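Local coordinates for protein alanine racemase (Corynebacterium glutamicum, PDB 2DY3) that binds pyridoxal-5'-phosphate as a two-chain alanine racemase, joining a TIM-barrel N-terminal domain to a C-terminal domain rich in beta strands, at residues R18-M23 against P200-R205; V193-N198 against M212-L217; T237-V242 against G321-I326; K241-K246 against V268-A273. One frame throughout, in Å; residues are numbered along the deposited sequence.

Interaction 1. Residues R18-M23 against P200-R205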
loop_
_atom_site.group_PDB
_atom_site.type_symbol
_atom_site.label_atom_id
_atom_site.label_comp_id
_atom_site.label_asym_id
_atom_site.label_seq_id
_atom_site.Cartn_x
_atom_site.Cartn_y
_atom_site.Cartn_z
ATOM N N ARG B 18 -7.153 -23.006 -15.061
ATOM C CA ARG B 18 -7.333 -24.296 -15.730
ATOM C C ARG B 18 -6.426 -25.361 -15.103
ATOM O O ARG B 18 -6.849 -26.495 -14.878
ATOM C CB ARG B 18 -7.020 -24.175 -17.225
ATOM C CG ARG B 18 -8.043 -23.379 -18.019
ATOM C CD ARG B 18 -7.600 -23.177 -19.467
ATOM N NE ARG B 18 -7.344 -24.440 -20.161
ATOM C CZ ARG B 18 -6.945 -24.533 -21.428
ATOM N NH1 ARG B 18 -6.753 -23.436 -22.153
ATOM N NH2 ARG B 18 -6.734 -25.724 -21.975
ATOM N N VAL B 19 -5.181 -24.991 -14.825
ATOM C CA VAL B 19 -4.229 -25.919 -14.220
ATOM C C VAL B 19 -4.664 -26.338 -12.816
ATOM O O VAL B 19 -4.436 -27.475 -12.396
ATOM C CB VAL B 19 -2.820 -25.295 -14.126
ATOM C CG1 VAL B 19 -1.923 -26.164 -13.261
ATOM C CG2 VAL B 19 -2.225 -25.147 -15.511
ATOM N N LEU B 20 -5.283 -25.416 -12.086
ATOM C CA LEU B 20 -5.736 -25.732 -10.740
ATOM C C LEU B 20 -7.009 -26.571 -10.803
ATOM O O LEU B 20 -7.218 -27.463 -9.978
ATOM C CB LEU B 20 -5.985 -24.449 -9.941
ATOM C CG LEU B 20 -4.756 -23.583 -9.657
ATOM C CD1 LEU B 20 -5.160 -22.377 -8.840
ATOM C CD2 LEU B 20 -3.710 -24.394 -8.908
ATOM N N LYS B 21 -7.856 -26.289 -11.787
ATOM C CA LYS B 21 -9.097 -27.030 -11.944
ATOM C C LYS B 21 -8.764 -28.488 -12.262
ATOM O O LYS B 21 -9.334 -29.408 -11.676
ATOM C CB LYS B 21 -9.949 -26.419 -13.065
ATOM C CG LYS B 21 -11.395 -26.895 -13.069
ATOM C CD LYS B 21 -12.077 -26.567 -11.744
ATOM C CE LYS B 21 -13.475 -27.164 -11.653
ATOM N NZ LYS B 21 -14.399 -26.583 -12.655
ATOM N N GLN B 22 -7.828 -28.704 -13.180
ATOM C CA GLN B 22 -7.447 -30.067 -13.524
ATOM C C GLN B 22 -6.907 -30.790 -12.289
ATOM O O GLN B 22 -7.259 -31.939 -12.034
ATOM C CB GLN B 22 -6.392 -30.071 -14.634
ATOM C CG GLN B 22 -6.053 -31.471 -15.137
ATOM C CD GLN B 22 -7.256 -32.179 -15.756
ATOM O OE1 GLN B 22 -7.214 -33.382 -16.034
ATOM N NE2 GLN B 22 -8.331 -31.429 -15.985
ATOM N N MET B 23 -6.065 -30.106 -11.519
ATOM C CA MET B 23 -5.477 -30.681 -10.308
ATOM C C MET B 23 -6.482 -30.979 -9.193
ATOM O O MET B 23 -6.243 -31.847 -8.352
ATOM C CB MET B 23 -4.402 -29.747 -9.747
ATOM C CG MET B 23 -3.148 -29.634 -10.591
ATOM S SD MET B 23 -1.956 -28.516 -9.833
ATOM C CE MET B 23 -1.353 -29.528 -8.483
ATOM N N PRO B 200 -0.096 -24.137 -0.708
ATOM C CA PRO B 200 0.963 -25.088 -0.355
ATOM C C PRO B 200 0.467 -26.513 -0.116
ATOM O O PRO B 200 1.016 -27.461 -0.674
ATOM C CB PRO B 200 1.599 -24.457 0.885
ATOM C CG PRO B 200 0.495 -23.650 1.466
ATOM C CD PRO B 200 -0.145 -23.029 0.256
ATOM N N ALA B 201 -0.571 -26.661 0.699
ATOM C CA ALA B 201 -1.129 -27.977 0.988
ATOM C C ALA B 201 -1.733 -28.612 -0.267
ATOM O O ALA B 201 -1.507 -29.789 -0.544
ATOM C CB ALA B 201 -2.189 -27.867 2.083
ATOM N N PHE B 202 -2.496 -27.825 -1.020
ATOM C CA PHE B 202 -3.138 -28.300 -2.244
ATOM C C PHE B 202 -2.140 -28.846 -3.258
ATOM O O PHE B 202 -2.373 -29.885 -3.872
ATOM C CB PHE B 202 -3.938 -27.165 -2.891
ATOM C CG PHE B 202 -4.555 -27.527 -4.218
ATOM C CD1 PHE B 202 -5.431 -28.596 -4.326
ATOM C CD2 PHE B 202 -4.280 -26.776 -5.351
ATOM C CE1 PHE B 202 -6.024 -28.910 -5.543
ATOM C CE2 PHE B 202 -4.866 -27.080 -6.569
ATOM C CZ PHE B 202 -5.742 -28.149 -6.665
ATOM N N LEU B 203 -1.032 -28.140 -3.437
ATOM C CA LEU B 203 -0.020 -28.559 -4.395
ATOM C C LEU B 203 0.893 -29.667 -3.877
ATOM O O LEU B 203 1.897 -29.976 -4.513
ATOM C CB LEU B 203 0.839 -27.360 -4.820
ATOM C CG LEU B 203 0.163 -26.197 -5.558
ATOM C CD1 LEU B 203 1.197 -25.118 -5.856
ATOM C CD2 LEU B 203 -0.475 -26.691 -6.851
ATOM N N THR B 204 0.555 -30.263 -2.735
ATOM C CA THR B 204 1.388 -31.332 -2.180
ATOM C C THR B 204 0.659 -32.383 -1.342
ATOM O O THR B 204 1.243 -33.406 -0.991
ATOM C CB THR B 204 2.527 -30.761 -1.313
ATOM O OG1 THR B 204 3.355 -31.835 -0.849
ATOM C CG2 THR B 204 1.963 -30.025 -0.108
ATOM N N ARG B 205 -0.605 -32.137 -1.019
ATOM C CA ARG B 205 -1.381 -33.076 -0.209
ATOM C C ARG B 205 -2.726 -33.376 -0.864
ATOM O O ARG B 205 -3.755 -32.816 -0.477
ATOM C CB ARG B 205 -1.617 -32.506 1.196
ATOM C CG ARG B 205 -0.368 -32.385 2.051
ATOM C CD ARG B 205 0.201 -33.753 2.380
ATOM N NE ARG B 205 -0.660 -34.523 3.274
ATOM C CZ ARG B 205 -0.747 -34.331 4.587
ATOM N NH1 ARG B 205 -0.021 -33.390 5.178
ATOM N NH2 ARG B 205 -1.555 -35.089 5.315
#
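Met23 reaches from helix 10-24 to Phe202 and Leu203, and its CB, SD and CE each meet a partner there. CB lies 3.7 Å from Phe202 CZ, at an oblique angle to the ring. With chi1 at -69°, CG is anti to the carbonyl carbon, beside the backbone N. SD sits 5.5 Å from the centroid of the Phe202 ring and 46° off its normal, an oblique Met-aromatic contact. The bend at chi3 (74°) turns CE onto Leu203 CD2 at 3.4 Å, tighter than usual for two carbons, while SD keeps 3.8 Å from the same CD2; the two side chains cross at about a right angle. Leu20 works differently, at the rim of the ring and near its plane: its CD2 is 3.7 Å from Phe202 CE2, and its carbonyl O comes equally near Phe202 CZ. Leu203 is the first residue after the helix to leave helical geometry, and its side chain is buried. This is apolar packing with one oblique Met-aromatic contact, joining the helix before barrel strand 28-32 to the short helix 199-202, whose Pro200 lines the PLP pocket of the TIM-barrel domain.

Interaction 2. Residues V193-N198 against M212-L217. With PLP (pyridoxal-5'-phosphate), chain F.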
loop_
_atom_site.group_PDB
_atom_site.type_symbol
_atom_site.label_atom_id
_atom_site.label_comp_id
_atom_site.label_asym_id
_atom_site.label_seq_id
_atom_site.Cartn_x
_atom_site.Cartn_y
_atom_site.Cartn_z
ATOM N N VAL B 193 -19.812 -29.934 2.628
ATOM C CA VAL B 193 -18.619 -29.453 1.946
ATOM C C VAL B 193 -17.596 -28.859 2.902
ATOM O O VAL B 193 -17.814 -27.798 3.492
ATOM C CB VAL B 193 -19.011 -28.408 0.878
ATOM C CG1 VAL B 193 -17.789 -27.957 0.102
ATOM C CG2 VAL B 193 -20.053 -29.012 -0.059
ATOM N N ASN B 194 -16.472 -29.551 3.045
ATOM C CA ASN B 194 -15.422 -29.108 3.943
ATOM C C ASN B 194 -14.138 -28.848 3.170
ATOM O O ASN B 194 -13.937 -29.390 2.082
ATOM C CB ASN B 194 -15.187 -30.163 5.028
ATOM C CG ASN B 194 -16.470 -30.558 5.749
ATOM O OD1 ASN B 194 -17.150 -29.715 6.336
ATOM N ND2 ASN B 194 -16.805 -31.850 5.709
ATOM N N HIS B 195 -13.275 -28.011 3.737
ATOM C CA HIS B 195 -12.011 -27.669 3.102
ATOM C C HIS B 195 -10.936 -27.214 4.081
ATOM O O HIS B 195 -11.231 -26.641 5.122
ATOM C CB HIS B 195 -12.238 -26.599 2.032
ATOM C CG HIS B 195 -13.179 -25.508 2.441
ATOM N ND1 HIS B 195 -12.746 -24.261 2.840
ATOM C CD2 HIS B 195 -14.533 -25.457 2.461
ATOM C CE1 HIS B 195 -13.790 -23.487 3.080
ATOM N NE2 HIS B 195 -14.887 -24.190 2.857
ATOM N N VAL B 196 -9.683 -27.493 3.735
ATOM C CA VAL B 196 -8.545 -27.119 4.565
ATOM C C VAL B 196 -7.348 -26.684 3.720
ATOM O O VAL B 196 -6.486 -25.955 4.190
ATOM C CB VAL B 196 -8.083 -28.304 5.450
ATOM C CG1 VAL B 196 -9.223 -28.774 6.347
ATOM C CG2 VAL B 196 -7.589 -29.451 4.569
ATOM N N CYS B 197 -7.315 -27.118 2.466
ATOM C CA CYS B 197 -6.197 -26.832 1.570
ATOM C C CYS B 197 -5.995 -25.445 0.959
ATOM O O CYS B 197 -6.817 -24.962 0.183
ATOM C CB CYS B 197 -6.180 -27.863 0.433
ATOM S SG CYS B 197 -5.556 -29.493 0.920
ATOM N N ASN B 198 -4.878 -24.819 1.319
ATOM C CA ASN B 198 -4.498 -23.524 0.762
ATOM C C ASN B 198 -3.501 -23.939 -0.331
ATOM O O ASN B 198 -3.285 -25.133 -0.519
ATOM C CB ASN B 198 -3.831 -22.654 1.834
ATOM C CG ASN B 198 -2.605 -23.308 2.441
ATOM O OD1 ASN B 198 -2.375 -24.507 2.276
ATOM N ND2 ASN B 198 -1.816 -22.521 3.160
ATOM N N MET B 212 -13.604 -29.709 -1.116
ATOM C CA MET B 212 -13.218 -28.447 -1.726
ATOM C C MET B 212 -11.830 -28.010 -1.277
ATOM O O MET B 212 -11.413 -28.297 -0.157
ATOM C CB MET B 212 -14.254 -27.373 -1.361
ATOM C CG MET B 212 -14.092 -26.012 -2.052
ATOM S SD MET B 212 -15.438 -24.858 -1.610
ATOM C CE MET B 212 -16.489 -24.999 -3.023
ATOM N N VAL B 213 -11.121 -27.331 -2.175
ATOM C CA VAL B 213 -9.791 -26.810 -1.893
ATOM C C VAL B 213 -9.885 -25.301 -2.129
ATOM O O VAL B 213 -10.668 -24.853 -2.965
ATOM C CB VAL B 213 -8.728 -27.432 -2.835
ATOM C CG1 VAL B 213 -8.718 -28.949 -2.673
ATOM C CG2 VAL B 213 -9.021 -27.060 -4.284
ATOM N N ARG B 214 -9.107 -24.514 -1.391
ATOM C CA ARG B 214 -9.164 -23.068 -1.558
ATOM C C ARG B 214 -7.817 -22.400 -1.704
ATOM O O ARG B 214 -7.321 -21.758 -0.778
ATOM C CB ARG B 214 -9.930 -22.416 -0.400
ATOM C CG ARG B 214 -9.431 -22.762 0.979
ATOM C CD ARG B 214 -10.013 -21.808 2.020
ATOM N NE ARG B 214 -9.701 -22.210 3.392
ATOM C CZ ARG B 214 -8.491 -22.552 3.829
ATOM N NH1 ARG B 214 -7.447 -22.559 3.008
ATOM N NH2 ARG B 214 -8.311 -22.861 5.102
ATOM N N PRO B 215 -7.204 -22.536 -2.883
ATOM C CA PRO B 215 -5.903 -21.914 -3.100
ATOM C C PRO B 215 -6.056 -20.467 -3.550
ATOM O O PRO B 215 -7.045 -20.099 -4.194
ATOM C CB PRO B 215 -5.281 -22.795 -4.177
ATOM C CG PRO B 215 -6.463 -23.184 -5.007
ATOM C CD PRO B 215 -7.551 -23.455 -3.984
ATOM N N GLY B 216 -5.082 -19.647 -3.186
ATOM C CA GLY B 216 -5.106 -18.260 -3.597
ATOM C C GLY B 216 -3.887 -17.999 -4.461
ATOM O O GLY B 216 -3.981 -17.850 -5.683
ATOM N N LEU B 217 -2.735 -17.969 -3.797
ATOM C CA LEU B 217 -1.436 -17.716 -4.411
ATOM C C LEU B 217 -1.227 -18.344 -5.797
ATOM O O LEU B 217 -0.782 -17.669 -6.721
ATOM C CB LEU B 217 -0.348 -18.188 -3.439
ATOM C CG LEU B 217 1.100 -17.703 -3.548
ATOM C CD1 LEU B 217 1.736 -18.390 -4.692
ATOM C CD2 LEU B 217 1.181 -16.189 -3.701
HETATM N N1 PLP F . -7.805 -19.689 3.145
HETATM C C2 PLP F . -7.814 -18.653 4.083
HETATM C C2A PLP F . -8.706 -18.766 5.308
HETATM C C3 PLP F . -6.983 -17.528 3.868
HETATM O O3 PLP F . -6.970 -16.497 4.785
HETATM C C4 PLP F . -6.161 -17.468 2.699
HETATM C C4A PLP F . -5.203 -16.279 2.428
HETATM C C5 PLP F . -6.180 -18.570 1.774
HETATM C C6 PLP F . -7.006 -19.655 2.013
HETATM C C5A PLP F . -5.332 -18.604 0.539
HETATM O O4P PLP F . -4.035 -19.110 0.829
HETATM P P PLP F . -2.825 -19.300 -0.235
HETATM O O1P PLP F . -2.590 -18.030 -0.911
HETATM O O2P PLP F . -1.722 -19.699 0.640
HETATM O O3P PLP F . -3.329 -20.355 -1.142
HETATM O O HOH W 1 -9.245 -29.268 1.291
HETATM O O HOH W 2 -4.913 -23.957 4.950
#
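His195 and Cys197 lie beside Met212 and Val213 on two backbones whose directions differ by only 19°. The firm direct link is Arg214 N to Cys197 O, 2.8 Å long, the donor N lying nearly on the extension of the C=O bond; Met212 N to Asn194 O is weak, and a water joins Val196 N to Met212 O. Among the side chains, Arg214 does most. Its CG stands between the backbone N and the carbonyl carbon (chi1 54°), and the chain runs extended from there to NE. The pyridine nitrogen N1 of PLP lies over one face of the guanidinium, 2.9 Å from Arg214 NH1, and the Val196 backbone lies over the opposite face. The His195 ring and the guanidinium are 85° apart; Arg214 NE lies in the ring plane at its edge, 3.7 Å from His195 ND1, a buried atom with no polar partner in the model. Met212 SD sits obliquely, 4.6 Å from the centroid of the His195 ring. Farther on, Gly216 N donates to O3P of PLP at 2.8 Å and Leu217 N to O1P at 2.9 Å; Ser199 N and the hydroxyls of Tyr38 and Tyr346 give PLP further bonds. An arginine at the pyridine nitrogen is a hallmark of alanine racemases. Around this pair, Val213 and Pro215 bond through their backbones to strand 28-32, Val193 is hydrogen-bonded through its backbone to Thr153, helix 169-186 packs on Asn194 and Val196, and Phe202 of helix 199-202 packs on Cys197 and Val213.

Interaction 3. Residues T237-V242 against G321-I326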
loop_
_atom_site.group_PDB
_atom_site.type_symbol
_atom_site.label_atom_id
_atom_site.label_comp_id
_atom_site.label_asym_id
_atom_site.label_seq_id
_atom_site.Cartn_x
_atom_site.Cartn_y
_atom_site.Cartn_z
ATOM N N THR B 237 3.613 -7.993 -13.171
ATOM C CA THR B 237 4.908 -7.410 -13.490
ATOM C C THR B 237 4.823 -5.965 -13.000
ATOM O O THR B 237 3.872 -5.254 -13.332
ATOM C CB THR B 237 5.189 -7.407 -15.002
ATOM O OG1 THR B 237 5.285 -8.757 -15.481
ATOM C CG2 THR B 237 6.496 -6.673 -15.294
ATOM N N TRP B 238 5.785 -5.550 -12.181
ATOM C CA TRP B 238 5.832 -4.180 -11.661
ATOM C C TRP B 238 6.973 -3.502 -12.410
ATOM O O TRP B 238 8.115 -3.957 -12.349
ATOM C CB TRP B 238 6.104 -4.195 -10.145
ATOM C CG TRP B 238 5.869 -2.875 -9.433
ATOM C CD1 TRP B 238 5.026 -1.872 -9.822
ATOM C CD2 TRP B 238 6.417 -2.468 -8.171
ATOM N NE1 TRP B 238 5.013 -0.873 -8.883
ATOM C CE2 TRP B 238 5.855 -1.212 -7.857
ATOM C CE3 TRP B 238 7.324 -3.044 -7.272
ATOM C CZ2 TRP B 238 6.168 -0.521 -6.682
ATOM C CZ3 TRP B 238 7.634 -2.358 -6.107
ATOM C CH2 TRP B 238 7.058 -1.110 -5.821
ATOM N N GLU B 239 6.668 -2.425 -13.127
ATOM C CA GLU B 239 7.692 -1.736 -13.902
ATOM C C GLU B 239 7.517 -0.220 -13.951
ATOM O O GLU B 239 6.402 0.306 -13.888
ATOM C CB GLU B 239 7.724 -2.291 -15.335
ATOM C CG GLU B 239 6.484 -1.983 -16.156
ATOM C CD GLU B 239 6.428 -2.753 -17.474
ATOM O OE1 GLU B 239 5.538 -2.462 -18.297
ATOM O OE2 GLU B 239 7.266 -3.653 -17.686
ATOM N N ALA B 240 8.639 0.474 -14.077
ATOM C CA ALA B 240 8.636 1.924 -14.136
ATOM C C ALA B 240 9.475 2.396 -15.309
ATOM O O ALA B 240 10.319 1.664 -15.823
ATOM C CB ALA B 240 9.192 2.500 -12.834
ATOM N N LYS B 241 9.225 3.621 -15.741
ATOM C CA LYS B 241 9.985 4.197 -16.829
ATOM C C LYS B 241 10.973 5.165 -16.191
ATOM O O LYS B 241 10.587 5.998 -15.365
ATOM C CB LYS B 241 9.045 4.916 -17.797
ATOM C CG LYS B 241 8.039 3.967 -18.437
ATOM C CD LYS B 241 7.421 4.548 -19.692
ATOM C CE LYS B 241 6.647 3.479 -20.454
ATOM N NZ LYS B 241 6.031 4.008 -21.702
ATOM N N VAL B 242 12.244 5.033 -16.554
ATOM C CA VAL B 242 13.287 5.893 -16.017
ATOM C C VAL B 242 12.968 7.349 -16.325
ATOM O O VAL B 242 12.723 7.710 -17.476
ATOM C CB VAL B 242 14.660 5.527 -16.620
ATOM C CG1 VAL B 242 15.749 6.442 -16.049
ATOM C CG2 VAL B 242 14.975 4.064 -16.329
ATOM N N GLY B 321 13.155 7.156 -20.080
ATOM C CA GLY B 321 12.040 6.591 -20.816
ATOM C C GLY B 321 12.175 5.083 -20.937
ATOM O O GLY B 321 11.237 4.393 -21.334
ATOM N N ALA B 322 13.352 4.569 -20.591
ATOM C CA ALA B 322 13.605 3.135 -20.654
ATOM C C ALA B 322 12.759 2.431 -19.600
ATOM O O ALA B 322 12.569 2.948 -18.497
ATOM C CB ALA B 322 15.078 2.854 -20.413
ATOM N N LYS B 323 12.244 1.256 -19.950
ATOM C CA LYS B 323 11.423 0.477 -19.034
ATOM C C LYS B 323 12.275 -0.323 -18.060
ATOM O O LYS B 323 13.092 -1.158 -18.469
ATOM C CB LYS B 323 10.529 -0.489 -19.811
ATOM C CG LYS B 323 9.401 0.175 -20.580
ATOM C CD LYS B 323 8.734 -0.819 -21.517
ATOM C CE LYS B 323 8.261 -2.067 -20.779
ATOM N NZ LYS B 323 7.617 -3.058 -21.704
ATOM N N ALA B 324 12.078 -0.064 -16.771
ATOM C CA ALA B 324 12.803 -0.771 -15.723
ATOM C C ALA B 324 11.861 -1.737 -14.998
ATOM O O ALA B 324 10.914 -1.311 -14.332
ATOM C CB ALA B 324 13.387 0.226 -14.731
ATOM N N VAL B 325 12.117 -3.031 -15.138
ATOM C CA VAL B 325 11.304 -4.051 -14.480
ATOM C C VAL B 325 11.796 -4.250 -13.048
ATOM O O VAL B 325 12.957 -4.578 -12.829
ATOM C CB VAL B 325 11.384 -5.422 -15.229
ATOM C CG1 VAL B 325 10.603 -6.488 -14.466
ATOM C CG2 VAL B 325 10.838 -5.282 -16.653
ATOM N N ILE B 326 10.915 -4.037 -12.075
ATOM C CA ILE B 326 11.271 -4.216 -10.671
ATOM C C ILE B 326 11.140 -5.711 -10.388
ATOM O O ILE B 326 11.988 -6.312 -9.723
ATOM C CB ILE B 326 10.344 -3.382 -9.763
ATOM C CG1 ILE B 326 10.535 -1.889 -10.089
ATOM C CG2 ILE B 326 10.634 -3.679 -8.301
ATOM C CD1 ILE B 326 9.566 -0.949 -9.378
#
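Trp238 and Ile326 form the tight end of this strand pairing. Ile326 CD1 stands over the six-membered ring of Trp238, 3.8 Å from its centroid and 16° off the normal, a CH-pi contact, and Ile326 CG2 comes 3.5 Å from Trp238 CE3. In Ile326, chi1 (-63°) sets CG1 anti to the carbonyl carbon and CG2 anti to the backbone N, and the extended chi2 carries CD1 over the ring. The backbones agree: Ile326 N donates to Trp238 O, and the hydrogen-bonded pair Ala240 and Ala324 exchanges two bonds, the shorter being Ala324 N to Ala240 O at 2.6 Å. Val242 extends the series, its N donating to Ala322 O and its O accepting from Gly321 N at 2.7 Å. The small side chains of Ala240 and Ala324 share a buried face, backed by Leu4, Val289 and Ile291. The other face, mostly charged, is looser. There Lys323 CE passes 3.6 Å from Glu239 OE2, but Lys323 NZ stays 4.0 Å from Glu239 OE1, beyond a salt bridge, and the position of OE1 is less sure. Lys7 NZ makes a weak, long ion pair with that OE1 and also lies close to Lys323 NZ, like charge to like. Exposure on this face centres on Lys323, with Glu239 and Lys241 partly exposed and Val325 buried. Strand directions 150° apart, and hydrogen-bonded alternating with non-hydrogen-bonded pairs, identify an antiparallel strand pair in the curled mixed sheet of the C-terminal domain of alanine racemase.

Interaction 4. Residues K241-K246 against V268-A273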
loop_
_atom_site.group_PDB
_atom_site.type_symbol
_atom_site.label_atom_id
_atom_site.label_comp_id
_atom_site.label_asym_id
_atom_site.label_seq_id
_atom_site.Cartn_x
_atom_site.Cartn_y
_atom_site.Cartn_z
ATOM N N LYS B 241 9.225 3.621 -15.741
ATOM C CA LYS B 241 9.985 4.197 -16.829
ATOM C C LYS B 241 10.973 5.165 -16.191
ATOM O O LYS B 241 10.587 5.998 -15.365
ATOM C CB LYS B 241 9.045 4.916 -17.797
ATOM C CG LYS B 241 8.039 3.967 -18.437
ATOM C CD LYS B 241 7.421 4.548 -19.692
ATOM C CE LYS B 241 6.647 3.479 -20.454
ATOM N NZ LYS B 241 6.031 4.008 -21.702
ATOM N N VAL B 242 12.244 5.033 -16.554
ATOM C CA VAL B 242 13.287 5.893 -16.017
ATOM C C VAL B 242 12.968 7.349 -16.325
ATOM O O VAL B 242 12.723 7.710 -17.476
ATOM C CB VAL B 242 14.660 5.527 -16.620
ATOM C CG1 VAL B 242 15.749 6.442 -16.049
ATOM C CG2 VAL B 242 14.975 4.064 -16.329
ATOM N N SER B 243 12.969 8.185 -15.295
ATOM C CA SER B 243 12.659 9.596 -15.477
ATOM C C SER B 243 13.869 10.403 -15.915
ATOM O O SER B 243 13.753 11.320 -16.726
ATOM C CB SER B 243 12.108 10.179 -14.177
ATOM O OG SER B 243 13.057 10.063 -13.135
ATOM N N VAL B 244 15.032 10.065 -15.373
ATOM C CA VAL B 244 16.249 10.780 -15.716
ATOM C C VAL B 244 17.484 9.897 -15.592
ATOM O O VAL B 244 17.569 9.047 -14.703
ATOM C CB VAL B 244 16.467 12.016 -14.788
ATOM C CG1 VAL B 244 17.746 12.728 -15.168
ATOM C CG2 VAL B 244 15.300 12.975 -14.884
ATOM N N VAL B 245 18.431 10.101 -16.503
ATOM C CA VAL B 245 19.696 9.381 -16.483
ATOM C C VAL B 245 20.732 10.445 -16.178
ATOM O O VAL B 245 20.858 11.429 -16.904
ATOM C CB VAL B 245 20.008 8.723 -17.834
ATOM C CG1 VAL B 245 21.470 8.293 -17.875
ATOM C CG2 VAL B 245 19.101 7.507 -18.035
ATOM N N LYS B 246 21.465 10.253 -15.092
ATOM C CA LYS B 246 22.453 11.236 -14.665
ATOM C C LYS B 246 23.878 10.712 -14.723
ATOM O O LYS B 246 24.145 9.569 -14.363
ATOM C CB LYS B 246 22.144 11.672 -13.231
ATOM C CG LYS B 246 22.594 13.076 -12.876
ATOM C CD LYS B 246 21.821 14.099 -13.692
ATOM C CE LYS B 246 21.706 15.411 -12.954
ATOM N NZ LYS B 246 20.812 15.278 -11.779
ATOM N N VAL B 268 23.902 7.114 -13.273
ATOM C CA VAL B 268 22.855 6.568 -12.426
ATOM C C VAL B 268 21.567 6.910 -13.151
ATOM O O VAL B 268 21.548 7.799 -14.003
ATOM C CB VAL B 268 22.810 7.213 -11.007
ATOM C CG1 VAL B 268 24.101 6.939 -10.269
ATOM C CG2 VAL B 268 22.536 8.704 -11.106
ATOM N N ALA B 269 20.501 6.191 -12.826
ATOM C CA ALA B 269 19.203 6.436 -13.432
ATOM C C ALA B 269 18.178 6.551 -12.311
ATOM O O ALA B 269 18.272 5.865 -11.292
ATOM C CB ALA B 269 18.828 5.291 -14.385
ATOM N N VAL B 270 17.212 7.440 -12.493
ATOM C CA VAL B 270 16.173 7.630 -11.497
ATOM C C VAL B 270 14.907 6.927 -11.964
ATOM O O VAL B 270 14.478 7.108 -13.098
ATOM C CB VAL B 270 15.871 9.129 -11.295
ATOM C CG1 VAL B 270 14.815 9.309 -10.212
ATOM C CG2 VAL B 270 17.152 9.866 -10.905
ATOM N N VAL B 271 14.328 6.092 -11.110
ATOM C CA VAL B 271 13.090 5.420 -11.474
ATOM C C VAL B 271 12.013 5.952 -10.537
ATOM O O VAL B 271 12.160 5.930 -9.318
ATOM C CB VAL B 271 13.233 3.869 -11.404
ATOM C CG1 VAL B 271 14.515 3.500 -10.696
ATOM C CG2 VAL B 271 12.025 3.247 -10.739
ATOM N N PRO B 272 10.926 6.478 -11.114
ATOM C CA PRO B 272 9.761 7.063 -10.446
ATOM C C PRO B 272 8.928 6.141 -9.563
ATOM O O PRO B 272 7.745 5.937 -9.818
ATOM C CB PRO B 272 8.953 7.632 -11.614
ATOM C CG PRO B 272 9.204 6.637 -12.685
ATOM C CD PRO B 272 10.709 6.424 -12.571
ATOM N N ALA B 273 9.552 5.602 -8.521
ATOM C CA ALA B 273 8.872 4.731 -7.566
ATOM C C ALA B 273 9.576 4.873 -6.216
ATOM O O ALA B 273 10.797 4.714 -6.141
ATOM C CB ALA B 273 8.918 3.286 -8.043
#
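Val242 and Ser243 owe their contacts with Ala269 and Val270 to their first torsions. Val242 CG1 is anti to the backbone N (chi1 180°) and lies 3.7 Å from Ala269 CB; Ser243 OG, at chi1 60°, is set between the backbone N and the carbonyl carbon and comes 3.5 Å from Val270 CB. Ser243 has helical backbone angles that interrupt strand 236-247, yet its N still donates to Val270 O at 2.9 Å. Beyond the break, Val270 N binds Val244 O, and Lys246 exchanges bonds with Val268 in both directions, each 2.7 Å. Between them, Val245 and Ala269 form a non-hydrogen-bonded pair. Past Val271 the chain leaves the pairing through an inverse gamma turn centred on Pro272. Lys246 CB rests 3.7 Å from Val268 CG2, while the bends farther along its chain lead NZ away to the second subunit, where it forms a salt bridge with Asp124 and hydrogen bonds to the carbonyls of Arg129 and Gly131. Val244, Val268 and Val270 also pack on Ile101, His128 and Ser130 of that subunit. One carboxylate and two carbonyl oxygens round a single ammonium would favour its charged form, implying a dimer interface part apolar, part ionic.

Interactions 1 and 2 belong to the barrel side of the PLP site and touch directly, with Phe202 CD1 3.7 Å from Val213 CG1. Pro200 of interaction 1 and five residues of interaction 2 line the cofactor pocket. Interactions 3 and 4 lie in the C-terminal domain, centres 9 Å apart, and share Lys241 and Val242, where strand 236-247 passes from one partner strand to another; Ala240 CB packs 3.6 Å from Val271 CG2. Nearest atoms of interactions 2 and 3 are about 12 Å apart. The side chain of Val270 is about 11 Å from a different PLP, probably that of the second subunit, which would tie interaction 4 to the other active site of the dimer.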